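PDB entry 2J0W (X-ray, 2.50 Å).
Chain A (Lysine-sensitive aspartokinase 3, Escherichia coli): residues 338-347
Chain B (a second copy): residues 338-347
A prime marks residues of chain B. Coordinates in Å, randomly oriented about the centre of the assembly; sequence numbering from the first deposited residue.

Chain A, residues 338-347: SVDLITTSEV
Chain B (338-347) SVDLITTSEV

Two identical strands pair antiparallel across an exact two-fold axis, held by backbone hydrogen bonds and by a threonine hydroxyl from each chain. The strands end at residue 345, and their directions differ by 175°. Thr343 lies opposite Thr343′, with their CA atoms 5.0 Å apart. From this centre the register runs Ile342 to Thr344′, Leu341 to Ser345′ and Asp340 to Glu346′. The Asp340 CA to Glu346′ CA distance is just 4.0 Å.

Each hydrogen bond across the stretches has a symmetry mate. Next to the centre, Thr344′ N donates to Ile342 O at 3.1 Å, with an angle of 150°. The return bond is not a backbone pair. Ile342 N donates instead to Thr344′ OG1 at 2.7 Å and a bent 132°, so the side chain acts as acceptor between the strands. Thr344 is in rotamer p (chi1 64°), and its CA-to-CB bond points toward the partner. It has the largest covered area of any residue in its stretch, 71 Å². Threonine suits the place because its short side chain carries an oxygen right beside the main chain. Thr344 OG1 also lies 3.1 Å from Ile342′ CB.

Further out, Glu346′ N donates to Asp340 O at 2.7 Å and a nearly straight 175°. Asp340 O also takes a CA-H...O contact from Ser345′ CA at 3.3 Å. Glu346 has phi/psi 68/-115, away from the extended values of the strand. The Glu346 side chain (chi1 m, chi2 t, chi3 69°) leaves CA pointing away, yet Glu346 CG lies 4.1 Å from Asp340′ OD1. Asp340 is m with chi2 -57°, at phi/psi -83/-31.

Residues 341 to 344 have phi from -126 to -141 and psi from 118 to 169; Ser345 follows at -160/91. Leu341 (m, t) starts away from the partner, but its end comes nearer, and Leu341 CD2 reaches 3.6 Å from Thr344′ O. Ile342 (m, t) points sideways and has 55 Å² covered. These aliphatic side chains suit buried positions. Thr343 points away with chi1 at -120°, between wells, and Ser345 points away in rotamer t. Both are buried, and their hydroxyls are hydrogen-bonded elsewhere in the structure.

The two stretches together bury 585 Å². Val339 (t, -122/125) contributes little. Ser338 (t, -94/135) and Val347 (m, -102/20) are not covered by the partner stretch.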

# COMPACT_ATOMS: atom_id res chain seq x y z
N SER A 338 -7.57 -10.19 7.16
CA SER A 338 -6.79 -10.21 5.93
C SER A 338 -7.22 -9.08 5.00
O SER A 338 -8.41 -8.84 4.80
CB SER A 338 -6.96 -11.57 5.25
OG SER A 338 -6.19 -11.68 4.06
N VAL A 339 -6.23 -8.39 4.42
CA VAL A 339 -6.47 -7.28 3.49
C VAL A 339 -5.83 -7.54 2.14
O VAL A 339 -4.62 -7.80 2.05
CB VAL A 339 -5.89 -5.96 4.04
CG1 VAL A 339 -6.14 -4.83 3.06
CG2 VAL A 339 -6.52 -5.65 5.39
N ASP A 340 -6.64 -7.47 1.08
CA ASP A 340 -6.17 -7.69 -0.28
C ASP A 340 -5.55 -6.42 -0.84
O ASP A 340 -4.64 -6.48 -1.66
CB ASP A 340 -7.32 -8.06 -1.23
CG ASP A 340 -8.10 -9.29 -0.79
OD1 ASP A 340 -7.49 -10.37 -0.61
OD2 ASP A 340 -9.33 -9.17 -0.64
N LEU A 341 -6.05 -5.27 -0.40
CA LEU A 341 -5.57 -4.00 -0.92
C LEU A 341 -5.17 -2.94 0.11
O LEU A 341 -6.01 -2.49 0.89
CB LEU A 341 -6.62 -3.42 -1.89
CG LEU A 341 -6.92 -4.22 -3.16
CD1 LEU A 341 -8.10 -3.61 -3.90
CD2 LEU A 341 -5.70 -4.22 -4.06
N ILE A 342 -3.90 -2.55 0.10
CA ILE A 342 -3.37 -1.53 1.00
C ILE A 342 -2.67 -0.43 0.21
O ILE A 342 -2.06 -0.69 -0.83
CB ILE A 342 -2.34 -2.11 2.00
CG1 ILE A 342 -2.99 -3.16 2.89
CG2 ILE A 342 -1.78 -0.99 2.86
CD1 ILE A 342 -2.11 -3.61 4.03
N THR A 343 -2.77 0.79 0.73
CA THR A 343 -2.15 1.97 0.12
C THR A 343 -1.61 2.84 1.26
O THR A 343 -2.31 3.06 2.25
CB THR A 343 -3.18 2.76 -0.73
OG1 THR A 343 -2.72 2.81 -2.09
CG2 THR A 343 -3.36 4.18 -0.22
N THR A 344 -0.37 3.32 1.14
CA THR A 344 0.23 4.15 2.19
C THR A 344 0.77 5.50 1.73
O THR A 344 0.86 5.79 0.54
CB THR A 344 1.40 3.43 2.91
OG1 THR A 344 2.47 3.20 1.97
CG2 THR A 344 0.95 2.11 3.48
N SER A 345 1.10 6.33 2.71
CA SER A 345 1.67 7.65 2.46
C SER A 345 2.34 8.04 3.77
O SER A 345 1.72 8.64 4.66
CB SER A 345 0.60 8.67 2.07
OG SER A 345 1.20 9.94 1.83
N GLU A 346 3.62 7.68 3.87
CA GLU A 346 4.41 7.92 5.07
C GLU A 346 3.85 7.06 6.16
O GLU A 346 3.90 5.84 6.06
CB GLU A 346 4.35 9.38 5.50
CG GLU A 346 5.00 10.32 4.52
CD GLU A 346 5.10 11.73 5.05
OE1 GLU A 346 5.89 11.96 6.00
OE2 GLU A 346 4.38 12.60 4.51
N VAL A 347 3.30 7.68 7.19
CA VAL A 347 2.75 6.91 8.30
C VAL A 347 1.23 6.81 8.27
O VAL A 347 0.59 6.53 9.29
CB VAL A 347 3.19 7.52 9.65
CG1 VAL A 347 4.61 7.08 9.97
CG2 VAL A 347 3.11 9.04 9.58
N SER B 338 12.99 2.90 5.93
CA SER B 338 11.71 3.59 5.96
C SER B 338 11.17 3.77 4.54
O SER B 338 11.91 4.15 3.63
CB SER B 338 11.89 4.95 6.64
OG SER B 338 10.67 5.66 6.74
N VAL B 339 9.87 3.50 4.37
CA VAL B 339 9.19 3.62 3.08
C VAL B 339 8.02 4.59 3.16
O VAL B 339 7.13 4.43 4.00
CB VAL B 339 8.65 2.26 2.60
CG1 VAL B 339 7.93 2.42 1.27
CG2 VAL B 339 9.78 1.27 2.49
N ASP B 340 8.03 5.60 2.29
CA ASP B 340 6.98 6.60 2.24
C ASP B 340 5.79 6.09 1.43
O ASP B 340 4.65 6.46 1.69
CB ASP B 340 7.45 7.89 1.54
CG ASP B 340 8.67 8.51 2.18
OD1 ASP B 340 8.64 8.82 3.39
OD2 ASP B 340 9.66 8.72 1.45
N LEU B 341 6.07 5.25 0.44
CA LEU B 341 5.01 4.75 -0.42
C LEU B 341 4.96 3.24 -0.64
O LEU B 341 5.89 2.65 -1.18
CB LEU B 341 5.10 5.47 -1.79
CG LEU B 341 4.86 6.98 -1.80
CD1 LEU B 341 5.17 7.55 -3.18
CD2 LEU B 341 3.43 7.28 -1.43
N ILE B 342 3.85 2.62 -0.22
CA ILE B 342 3.63 1.19 -0.38
C ILE B 342 2.31 0.92 -1.10
O ILE B 342 1.33 1.67 -0.93
CB ILE B 342 3.57 0.45 0.98
CG1 ILE B 342 4.90 0.59 1.71
CG2 ILE B 342 3.28 -1.02 0.75
CD1 ILE B 342 5.00 -0.27 2.94
N THR B 343 2.29 -0.15 -1.89
CA THR B 343 1.11 -0.57 -2.64
C THR B 343 1.06 -2.10 -2.59
O THR B 343 2.08 -2.75 -2.80
CB THR B 343 1.18 -0.06 -4.11
OG1 THR B 343 0.05 0.79 -4.37
CG2 THR B 343 1.16 -1.22 -5.10
N THR B 344 -0.12 -2.67 -2.30
CA THR B 344 -0.24 -4.13 -2.23
C THR B 344 -1.33 -4.74 -3.10
O THR B 344 -2.16 -4.04 -3.68
CB THR B 344 -0.52 -4.62 -0.78
OG1 THR B 344 -1.79 -4.11 -0.34
CG2 THR B 344 0.55 -4.14 0.16
N SER B 345 -1.30 -6.06 -3.20
CA SER B 345 -2.29 -6.81 -3.95
C SER B 345 -2.19 -8.23 -3.42
O SER B 345 -1.41 -9.06 -3.91
CB SER B 345 -2.01 -6.78 -5.46
OG SER B 345 -2.99 -7.52 -6.16
N GLU B 346 -3.00 -8.50 -2.40
CA GLU B 346 -3.03 -9.79 -1.72
C GLU B 346 -1.71 -9.93 -1.00
O GLU B 346 -1.43 -9.17 -0.09
CB GLU B 346 -3.19 -10.94 -2.70
CG GLU B 346 -4.54 -10.95 -3.38
CD GLU B 346 -4.75 -12.20 -4.20
OE1 GLU B 346 -4.89 -13.29 -3.60
OE2 GLU B 346 -4.77 -12.08 -5.45
N VAL B 347 -0.90 -10.90 -1.41
CA VAL B 347 0.38 -11.11 -0.76
C VAL B 347 1.56 -10.55 -1.54
O VAL B 347 2.71 -10.96 -1.33
CB VAL B 347 0.60 -12.62 -0.49
CG1 VAL B 347 -0.18 -13.05 0.74
CG2 VAL B 347 0.15 -13.43 -1.71